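Local coordinates for immunity 23 family protein (Burkholderia dolosa AU0158, PDB 5FFP) that probably acts as a CdiI immunity protein, protecting its own cell by neutralising a toxin of contact-dependent growth inhibition, at residues Val47-Cys57 / Thr97-Leu105; Ser106-Leu114 / Lys122-Asn130. All coordinates share one frame; numbering follows the deposited sequence.

Interaction 1 of 2, residues Val47-Cys57 / Thr97-Leu105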
loop_
_atom_site.group_PDB
_atom_site.type_symbol
_atom_site.label_atom_id
_atom_site.label_comp_id
_atom_site.label_asym_id
_atom_site.label_seq_id
_atom_site.Cartn_x
_atom_site.Cartn_y
_atom_site.Cartn_z
ATOM N N VAL A 47 20.583 7.209 -7.298
ATOM C CA VAL A 47 19.275 6.620 -7.101
ATOM C C VAL A 47 18.596 7.252 -5.901
ATOM O O VAL A 47 17.454 7.582 -5.964
ATOM C CB VAL A 47 19.373 5.068 -6.885
ATOM C CG1 VAL A 47 17.996 4.482 -6.636
ATOM C CG2 VAL A 47 20.011 4.395 -8.083
ATOM N N ASP A 48 19.291 7.346 -4.776
ATOM C CA ASP A 48 18.748 8.097 -3.643
ATOM C C ASP A 48 18.339 9.547 -4.025
ATOM O O ASP A 48 17.255 10.022 -3.630
ATOM C CB ASP A 48 19.754 8.146 -2.510
ATOM C CG ASP A 48 19.620 6.989 -1.537
ATOM O OD1 ASP A 48 18.565 6.300 -1.507
ATOM O OD2 ASP A 48 20.559 6.824 -0.710
ATOM N N LEU A 49 19.187 10.262 -4.763
ATOM C CA LEU A 49 18.898 11.682 -5.034
ATOM C C LEU A 49 17.721 11.818 -5.979
ATOM O O LEU A 49 16.829 12.614 -5.725
ATOM C CB LEU A 49 20.132 12.448 -5.553
ATOM C CG LEU A 49 21.063 13.144 -4.514
ATOM C CD1 LEU A 49 21.234 12.427 -3.189
ATOM C CD2 LEU A 49 22.439 13.397 -5.127
ATOM N N SER A 50 17.679 11.018 -7.041
ATOM C CA SER A 50 16.551 11.100 -7.942
ATOM C C SER A 50 15.214 10.733 -7.260
ATOM O O SER A 50 14.159 11.295 -7.610
ATOM C CB SER A 50 16.768 10.254 -9.166
ATOM O OG SER A 50 16.630 8.912 -8.808
HETATM N N MSE A 51 15.258 9.837 -6.283
HETATM C CA MSE A 51 14.060 9.488 -5.532
HETATM C C MSE A 51 13.644 10.542 -4.494
HETATM O O MSE A 51 12.454 10.695 -4.198
HETATM C CB MSE A 51 14.364 8.114 -4.958
HETATM C CG MSE A 51 13.546 7.766 -3.714
HETATM SE SE MSE A 51 14.343 8.481 -2.020
HETATM C CE MSE A 51 12.666 8.325 -0.980
ATOM N N LEU A 52 14.612 11.248 -3.904
ATOM C CA LEU A 52 14.293 12.370 -3.006
ATOM C C LEU A 52 13.602 13.469 -3.803
ATOM O O LEU A 52 12.662 14.105 -3.311
ATOM C CB LEU A 52 15.525 12.943 -2.314
ATOM C CG LEU A 52 16.232 12.100 -1.263
ATOM C CD1 LEU A 52 17.490 12.818 -0.821
ATOM C CD2 LEU A 52 15.338 11.783 -0.085
ATOM N N SER A 53 14.026 13.644 -5.047
ATOM C CA SER A 53 13.454 14.677 -5.884
ATOM C C SER A 53 11.985 14.450 -6.228
ATOM O O SER A 53 11.320 15.391 -6.637
ATOM C CB SER A 53 14.274 14.860 -7.172
ATOM O OG SER A 53 13.981 13.886 -8.145
ATOM N N ARG A 54 11.489 13.219 -6.071
ATOM C CA ARG A 54 10.116 12.832 -6.418
ATOM C C ARG A 54 9.304 12.449 -5.178
ATOM O O ARG A 54 8.307 11.752 -5.275
ATOM C CB ARG A 54 10.147 11.665 -7.419
ATOM C CG ARG A 54 10.566 12.081 -8.835
ATOM C CD ARG A 54 11.542 11.135 -9.545
ATOM N NE ARG A 54 10.993 9.866 -10.004
ATOM C CZ ARG A 54 11.584 9.082 -10.929
ATOM N NH1 ARG A 54 12.752 9.430 -11.493
ATOM N NH2 ARG A 54 11.005 7.941 -11.301
ATOM N N LEU A 55 9.727 12.895 -4.006
ATOM C CA LEU A 55 8.908 12.721 -2.820
ATOM C C LEU A 55 7.662 13.588 -2.937
ATOM O O LEU A 55 7.690 14.680 -3.507
ATOM C CB LEU A 55 9.671 13.097 -1.556
ATOM C CG LEU A 55 10.786 12.134 -1.161
ATOM C CD1 LEU A 55 11.683 12.761 -0.090
ATOM C CD2 LEU A 55 10.180 10.811 -0.705
ATOM N N HIS A 56 6.555 13.074 -2.418
ATOM C CA HIS A 56 5.271 13.777 -2.469
ATOM C C HIS A 56 5.399 15.216 -1.952
ATOM O O HIS A 56 4.808 16.141 -2.521
ATOM C CB HIS A 56 4.208 13.002 -1.663
ATOM C CG HIS A 56 2.801 13.348 -2.029
ATOM N ND1 HIS A 56 1.988 14.116 -1.221
ATOM C CD2 HIS A 56 2.054 13.017 -3.115
ATOM C CE1 HIS A 56 0.804 14.251 -1.798
ATOM N NE2 HIS A 56 0.816 13.588 -2.943
ATOM N N CYS A 57 6.188 15.406 -0.896
ATOM C CA CYS A 57 6.338 16.726 -0.298
ATOM C C CYS A 57 7.074 17.758 -1.148
ATOM O O CYS A 57 7.116 18.930 -0.779
ATOM C CB CYS A 57 7.010 16.612 1.071
ATOM S SG CYS A 57 8.754 16.177 1.036
ATOM N N THR A 97 2.567 9.485 1.786
ATOM C CA THR A 97 2.522 10.929 1.591
ATOM C C THR A 97 3.576 11.635 2.443
ATOM O O THR A 97 4.278 12.525 1.980
ATOM C CB THR A 97 1.141 11.444 1.999
ATOM O OG1 THR A 97 0.148 10.531 1.536
ATOM C CG2 THR A 97 0.862 12.809 1.406
ATOM N N HIS A 98 3.683 11.191 3.688
ATOM C CA HIS A 98 4.502 11.847 4.680
ATOM C C HIS A 98 5.920 11.284 4.774
ATOM O O HIS A 98 6.785 11.892 5.389
ATOM C CB HIS A 98 3.800 11.756 6.027
ATOM C CG HIS A 98 2.579 12.599 6.102
ATOM N ND1 HIS A 98 2.633 13.955 6.307
ATOM C CD2 HIS A 98 1.275 12.292 5.947
ATOM C CE1 HIS A 98 1.409 14.446 6.297
ATOM N NE2 HIS A 98 0.567 13.457 6.075
ATOM N N LEU A 99 6.163 10.151 4.134
ATOM C CA LEU A 99 7.465 9.511 4.184
ATOM C C LEU A 99 8.499 10.287 3.389
ATOM O O LEU A 99 8.266 10.586 2.226
ATOM C CB LEU A 99 7.353 8.106 3.613
ATOM C CG LEU A 99 8.640 7.288 3.648
ATOM C CD1 LEU A 99 9.107 7.125 5.079
ATOM C CD2 LEU A 99 8.369 5.948 3.013
ATOM N N VAL A 100 9.625 10.632 4.018
ATOM C CA VAL A 100 10.698 11.343 3.326
ATOM C C VAL A 100 12.078 10.714 3.447
ATOM O O VAL A 100 13.078 11.325 2.996
ATOM C CB VAL A 100 10.758 12.818 3.765
ATOM C CG1 VAL A 100 9.398 13.480 3.564
ATOM C CG2 VAL A 100 11.205 12.949 5.207
ATOM N N SER A 101 12.166 9.522 4.037
ATOM C CA SER A 101 13.444 8.807 4.042
ATOM C C SER A 101 13.949 8.576 2.622
ATOM O O SER A 101 13.193 8.148 1.766
ATOM C CB SER A 101 13.338 7.419 4.687
ATOM O OG SER A 101 12.593 7.423 5.876
ATOM N N ALA A 102 15.221 8.859 2.392
ATOM C CA ALA A 102 15.937 8.298 1.277
ATOM C C ALA A 102 15.753 6.791 1.323
ATOM O O ALA A 102 15.465 6.248 2.391
ATOM C CB ALA A 102 17.398 8.659 1.381
ATOM N N GLU A 103 15.907 6.129 0.169
ATOM C CA GLU A 103 15.725 4.669 0.041
ATOM C C GLU A 103 16.755 3.889 0.844
ATOM O O GLU A 103 16.436 2.863 1.429
ATOM C CB GLU A 103 15.820 4.177 -1.432
ATOM C CG GLU A 103 14.592 4.424 -2.301
ATOM C CD GLU A 103 14.688 3.826 -3.726
ATOM O OE1 GLU A 103 14.092 4.407 -4.674
ATOM O OE2 GLU A 103 15.356 2.771 -3.909
ATOM N N SER A 104 17.998 4.355 0.861
ATOM C CA SER A 104 19.013 3.653 1.635
ATOM C C SER A 104 18.577 3.635 3.097
ATOM O O SER A 104 18.749 2.627 3.768
ATOM C CB SER A 104 20.409 4.264 1.434
ATOM O OG SER A 104 20.388 5.677 1.536
ATOM N N LEU A 105 17.987 4.740 3.571
ATOM C CA LEU A 105 17.574 4.836 4.975
ATOM C C LEU A 105 16.350 3.970 5.278
ATOM O O LEU A 105 16.384 3.181 6.204
ATOM C CB LEU A 105 17.327 6.285 5.396
ATOM C CG LEU A 105 18.547 7.209 5.350
ATOM C CD1 LEU A 105 18.086 8.655 5.537
ATOM C CD2 LEU A 105 19.571 6.828 6.409
#
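With chi1 at 47°, S104 OG sits between its own backbone N and carbonyl carbon, where it meets D48 OD2; the backbone N of S104 adds a second bond to the same carboxylate. S104 OG donates to D48 OD2 at 2.5 Å, reaching it on the syn side and only 16° out of the carboxylate plane. The second bond runs from S104 N to the syn lone pair of D48 OD1, 3.1 Å long with 153° at the hydrogen. This backbone N-H belongs to the first turn of helix 103-108, whose start would tend to favour a charged D48. S43 OG and D48 OD2 form a further hydrogen bond.

Along the segments from the acid, the contact is mostly apolar. M51, a selenomethionine, bends at chi2 and lays SE 3.7 Å from A102 CA. Its CG also passes a polar atom, E103 OE1, at 3.5 Å. L52 brings CD2 to A102 CB at 4.0 Å. Beyond the turn L52-L55, L55 CD1 sits 4.0 Å from V100 CB, and C57 SG reaches V100 CG1 at 3.8 Å. H56 and T97 lie side by side at the far end.

Helix 45-52 and the turn after it are thereby joined to the loop 97-102 and the start of helix 103-108. L29 of strand 26-33 touches D48 and A102, Y31 touches L52, and F144 of helix 143-154 packs on C57 and V100.

Interaction 2 of 2, residues Ser106-Leu114 / Lys122-Asn130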
loop_
_atom_site.group_PDB
_atom_site.type_symbol
_atom_site.label_atom_id
_atom_site.label_comp_id
_atom_site.label_asym_id
_atom_site.label_seq_id
_atom_site.Cartn_x
_atom_site.Cartn_y
_atom_site.Cartn_z
ATOM N N SER A 106 15.291 4.094 4.484
ATOM C CA SER A 106 14.151 3.146 4.545
ATOM C C SER A 106 14.545 1.689 4.527
ATOM O O SER A 106 13.959 0.864 5.230
ATOM C CB SER A 106 13.278 3.301 3.295
ATOM O OG SER A 106 12.689 4.575 3.204
ATOM N N ASP A 107 15.499 1.363 3.663
ATOM C CA ASP A 107 15.850 -0.015 3.444
ATOM C C ASP A 107 16.569 -0.602 4.648
ATOM O O ASP A 107 16.531 -1.807 4.875
ATOM C CB ASP A 107 16.644 -0.169 2.131
ATOM C CG ASP A 107 15.708 -0.216 0.871
ATOM O OD1 ASP A 107 14.504 0.097 1.002
ATOM O OD2 ASP A 107 16.185 -0.564 -0.241
ATOM N N GLU A 108 17.220 0.251 5.426
ATOM C CA GLU A 108 17.767 -0.166 6.710
ATOM C C GLU A 108 16.696 -0.216 7.800
ATOM O O GLU A 108 16.842 -0.933 8.781
ATOM C CB GLU A 108 18.857 0.791 7.161
ATOM C CG GLU A 108 20.187 0.535 6.509
ATOM C CD GLU A 108 21.281 1.242 7.258
ATOM O OE1 GLU A 108 20.960 2.279 7.890
ATOM O OE2 GLU A 108 22.444 0.767 7.210
ATOM N N GLY A 109 15.650 0.584 7.659
ATOM C CA GLY A 109 14.582 0.602 8.645
ATOM C C GLY A 109 14.373 1.912 9.350
ATOM O O GLY A 109 13.759 1.945 10.418
ATOM N N TYR A 110 14.885 2.994 8.778
ATOM C CA TYR A 110 14.640 4.314 9.332
ATOM C C TYR A 110 13.500 4.886 8.554
ATOM O O TYR A 110 13.585 5.078 7.349
ATOM C CB TYR A 110 15.869 5.194 9.239
ATOM C CG TYR A 110 17.042 4.740 10.108
ATOM C CD1 TYR A 110 17.078 5.024 11.470
ATOM C CD2 TYR A 110 18.147 4.077 9.553
ATOM C CE1 TYR A 110 18.158 4.640 12.258
ATOM C CE2 TYR A 110 19.240 3.687 10.335
ATOM C CZ TYR A 110 19.241 3.964 11.680
ATOM O OH TYR A 110 20.307 3.576 12.472
ATOM N N TYR A 111 12.406 5.138 9.256
ATOM C CA TYR A 111 11.220 5.706 8.646
ATOM C C TYR A 111 11.091 7.118 9.152
ATOM O O TYR A 111 11.032 7.351 10.357
ATOM C CB TYR A 111 10.007 4.842 8.971
ATOM C CG TYR A 111 10.075 3.521 8.205
ATOM C CD1 TYR A 111 9.768 3.475 6.850
ATOM C CD2 TYR A 111 10.510 2.352 8.819
ATOM C CE1 TYR A 111 9.876 2.299 6.132
ATOM C CE2 TYR A 111 10.608 1.163 8.102
ATOM C CZ TYR A 111 10.287 1.144 6.758
ATOM O OH TYR A 111 10.370 -0.025 6.019
ATOM N N ILE A 112 11.089 8.066 8.224
ATOM C CA ILE A 112 11.212 9.462 8.575
ATOM C C ILE A 112 10.141 10.221 7.849
ATOM O O ILE A 112 10.085 10.182 6.617
ATOM C CB ILE A 112 12.597 9.988 8.174
ATOM C CG1 ILE A 112 13.681 9.247 8.971
ATOM C CG2 ILE A 112 12.689 11.488 8.431
ATOM C CD1 ILE A 112 15.022 9.288 8.294
ATOM N N PHE A 113 9.293 10.911 8.609
ATOM C CA PHE A 113 8.094 11.486 8.047
ATOM C C PHE A 113 8.108 12.996 8.194
ATOM O O PHE A 113 8.655 13.517 9.158
ATOM C CB PHE A 113 6.856 10.907 8.736
ATOM C CG PHE A 113 6.724 9.399 8.627
ATOM C CD1 PHE A 113 6.145 8.805 7.505
ATOM C CD2 PHE A 113 7.125 8.583 9.674
ATOM C CE1 PHE A 113 6.006 7.429 7.409
ATOM C CE2 PHE A 113 6.984 7.207 9.599
ATOM C CZ PHE A 113 6.419 6.625 8.464
ATOM N N LEU A 114 7.505 13.688 7.230
ATOM C CA LEU A 114 7.314 15.118 7.296
ATOM C C LEU A 114 5.831 15.434 7.570
ATOM O O LEU A 114 4.947 14.973 6.834
ATOM C CB LEU A 114 7.725 15.745 5.978
ATOM C CG LEU A 114 7.916 17.266 5.956
ATOM C CD1 LEU A 114 9.003 17.700 6.919
ATOM C CD2 LEU A 114 8.253 17.740 4.550
ATOM N N LYS A 122 7.400 19.245 11.175
ATOM C CA LYS A 122 8.046 18.258 12.022
ATOM C C LYS A 122 8.580 17.099 11.191
ATOM O O LYS A 122 7.860 16.537 10.373
ATOM C CB LYS A 122 7.051 17.697 13.024
ATOM C CG LYS A 122 6.859 18.568 14.226
ATOM C CD LYS A 122 5.861 17.953 15.171
ATOM C CE LYS A 122 5.732 18.836 16.392
ATOM N NZ LYS A 122 4.710 18.351 17.360
ATOM N N LEU A 123 9.840 16.755 11.398
ATOM C CA LEU A 123 10.332 15.451 11.014
ATOM C C LEU A 123 10.058 14.533 12.170
ATOM O O LEU A 123 10.416 14.834 13.307
ATOM C CB LEU A 123 11.820 15.462 10.752
ATOM C CG LEU A 123 12.273 16.043 9.427
ATOM C CD1 LEU A 123 13.787 16.016 9.391
ATOM C CD2 LEU A 123 11.688 15.240 8.276
ATOM N N ILE A 124 9.415 13.414 11.876
ATOM C CA ILE A 124 9.086 12.426 12.885
ATOM C C ILE A 124 9.732 11.135 12.410
ATOM O O ILE A 124 9.424 10.650 11.332
ATOM C CB ILE A 124 7.548 12.269 13.010
ATOM C CG1 ILE A 124 6.917 13.647 13.265
ATOM C CG2 ILE A 124 7.177 11.241 14.091
ATOM C CD1 ILE A 124 5.450 13.634 13.663
ATOM N N TYR A 125 10.609 10.583 13.227
ATOM C CA TYR A 125 11.467 9.488 12.829
ATOM C C TYR A 125 11.511 8.440 13.918
ATOM O O TYR A 125 11.276 8.718 15.106
ATOM C CB TYR A 125 12.878 10.009 12.603
ATOM C CG TYR A 125 13.488 10.652 13.847
ATOM C CD1 TYR A 125 14.162 9.873 14.792
ATOM C CD2 TYR A 125 13.389 12.029 14.078
ATOM C CE1 TYR A 125 14.698 10.435 15.923
ATOM C CE2 TYR A 125 13.941 12.599 15.218
ATOM C CZ TYR A 125 14.575 11.793 16.140
ATOM O OH TYR A 125 15.133 12.312 17.280
ATOM N N GLY A 126 11.815 7.226 13.502
ATOM C CA GLY A 126 12.081 6.118 14.413
ATOM C C GLY A 126 12.663 4.967 13.610
ATOM O O GLY A 126 12.835 5.070 12.401
ATOM N N PHE A 127 12.968 3.873 14.287
ATOM C CA PHE A 127 13.528 2.694 13.643
ATOM C C PHE A 127 12.495 1.566 13.694
ATOM O O PHE A 127 12.090 1.153 14.774
ATOM C CB PHE A 127 14.821 2.281 14.353
ATOM C CG PHE A 127 15.471 1.048 13.771
ATOM C CD1 PHE A 127 16.057 1.084 12.515
ATOM C CD2 PHE A 127 15.504 -0.148 14.485
ATOM C CE1 PHE A 127 16.657 -0.047 11.984
ATOM C CE2 PHE A 127 16.102 -1.281 13.960
ATOM C CZ PHE A 127 16.681 -1.232 12.710
ATOM N N LYS A 128 12.055 1.099 12.523
ATOM C CA LYS A 128 11.172 -0.073 12.410
ATOM C C LYS A 128 9.880 0.126 13.201
ATOM O O LYS A 128 9.235 1.169 13.043
ATOM C CB LYS A 128 11.900 -1.345 12.847
ATOM C CG LYS A 128 13.138 -1.690 12.022
ATOM C CD LYS A 128 12.851 -2.724 10.943
ATOM C CE LYS A 128 14.143 -3.299 10.389
ATOM N NZ LYS A 128 13.897 -4.547 9.609
ATOM N N GLU A 129 9.508 -0.829 14.058
ATOM C CA GLU A 129 8.238 -0.732 14.789
ATOM C C GLU A 129 8.437 -0.224 16.228
ATOM O O GLU A 129 7.515 -0.279 17.039
ATOM C CB GLU A 129 7.455 -2.074 14.747
ATOM C CG GLU A 129 6.374 -2.110 13.662
ATOM C CD GLU A 129 5.758 -3.492 13.413
ATOM O OE1 GLU A 129 5.488 -4.275 14.368
ATOM O OE2 GLU A 129 5.502 -3.787 12.231
ATOM N N ASN A 130 9.628 0.293 16.523
ATOM C CA ASN A 130 9.937 0.849 17.836
ATOM C C ASN A 130 9.331 2.252 18.038
ATOM O O ASN A 130 10.032 3.257 18.025
ATOM C CB ASN A 130 11.449 0.862 18.028
ATOM C CG ASN A 130 11.853 1.179 19.461
ATOM O OD1 ASN A 130 11.071 1.736 20.239
ATOM N ND2 ASN A 130 13.084 0.814 19.821
#
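F127 leans edge-on against the face of Y110, and its path from the backbone outward explains the fit. Chi1 of 179° sets F127 CG opposite the backbone N and carries the ring over to the E108-G109 backbone, where helix 103-108 ends. F127 CB starts 4.1 Å from G109 O; F127 CD1 closes on that same oxygen at 3.2 Å, F127 CE1 lies 3.3 Å from E108 O, and F127 CZ stays near E108 O. F127 CD1 also meets Y110 CE1 at 4.1 Å, above one face of the tyrosine and toward its rim. The rings of Y110 and F127 form an edge-to-face pair, centroids 5.4 Å apart and planes at 57°. K128 CG covers the centre of one face of F127.

G109 O accepts a hydrogen bond from K128 N, 2.8 Å. G109 has the positive phi of the C-prime residue in a Schellman motif, which ends helix 103-108 and passes the chain straight into strand 110-117. From there the hairpin with strand 120-127 is regular and antiparallel: Y111 pairs with G126 and F113 with I124 by two backbone hydrogen bonds each, F113 N to I124 O being 2.7 Å. Between these, I112 sets CG1 against Y125 CB and CG2 against L123 CD2, the latter 3.9 Å away, and L114 CD1 meets L123 CD2 too. This face looks toward strands 26-33 and 36-44. On the other, Y111, F113 and I124 pack against helix 72-83, and Y111 OH bonds to G90 O of the second subunit.

The chemistry divides the labour: backbone bonds fix the register, while aliphatic and aromatic contacts give each sheet face a mostly apolar surface, with the Y111 hydroxyl as a polar exception.

How the interactions relate
Interaction 2 is the more buried of the two, a sheet pairing with apolar faces; interaction 1 is partly buried, and its polar grip on a carboxylate lies at one end of a largely apolar seam. They share helix 103-108: its first turn takes part in 47-57 / 97-105, and its end leads into 106-114 / 122-130. The two also touch directly. The loop 97-101 runs beside strand 110-117, with V100 N 2.7 Å from I112 O and H98 ND1 2.6 Å from L114 O, both probable hydrogen bonds. Thus the loop that helix 45-52 and its following turn pack upon is itself tied to strand 110-117, an outermost strand of the three-stranded sheet in this chain.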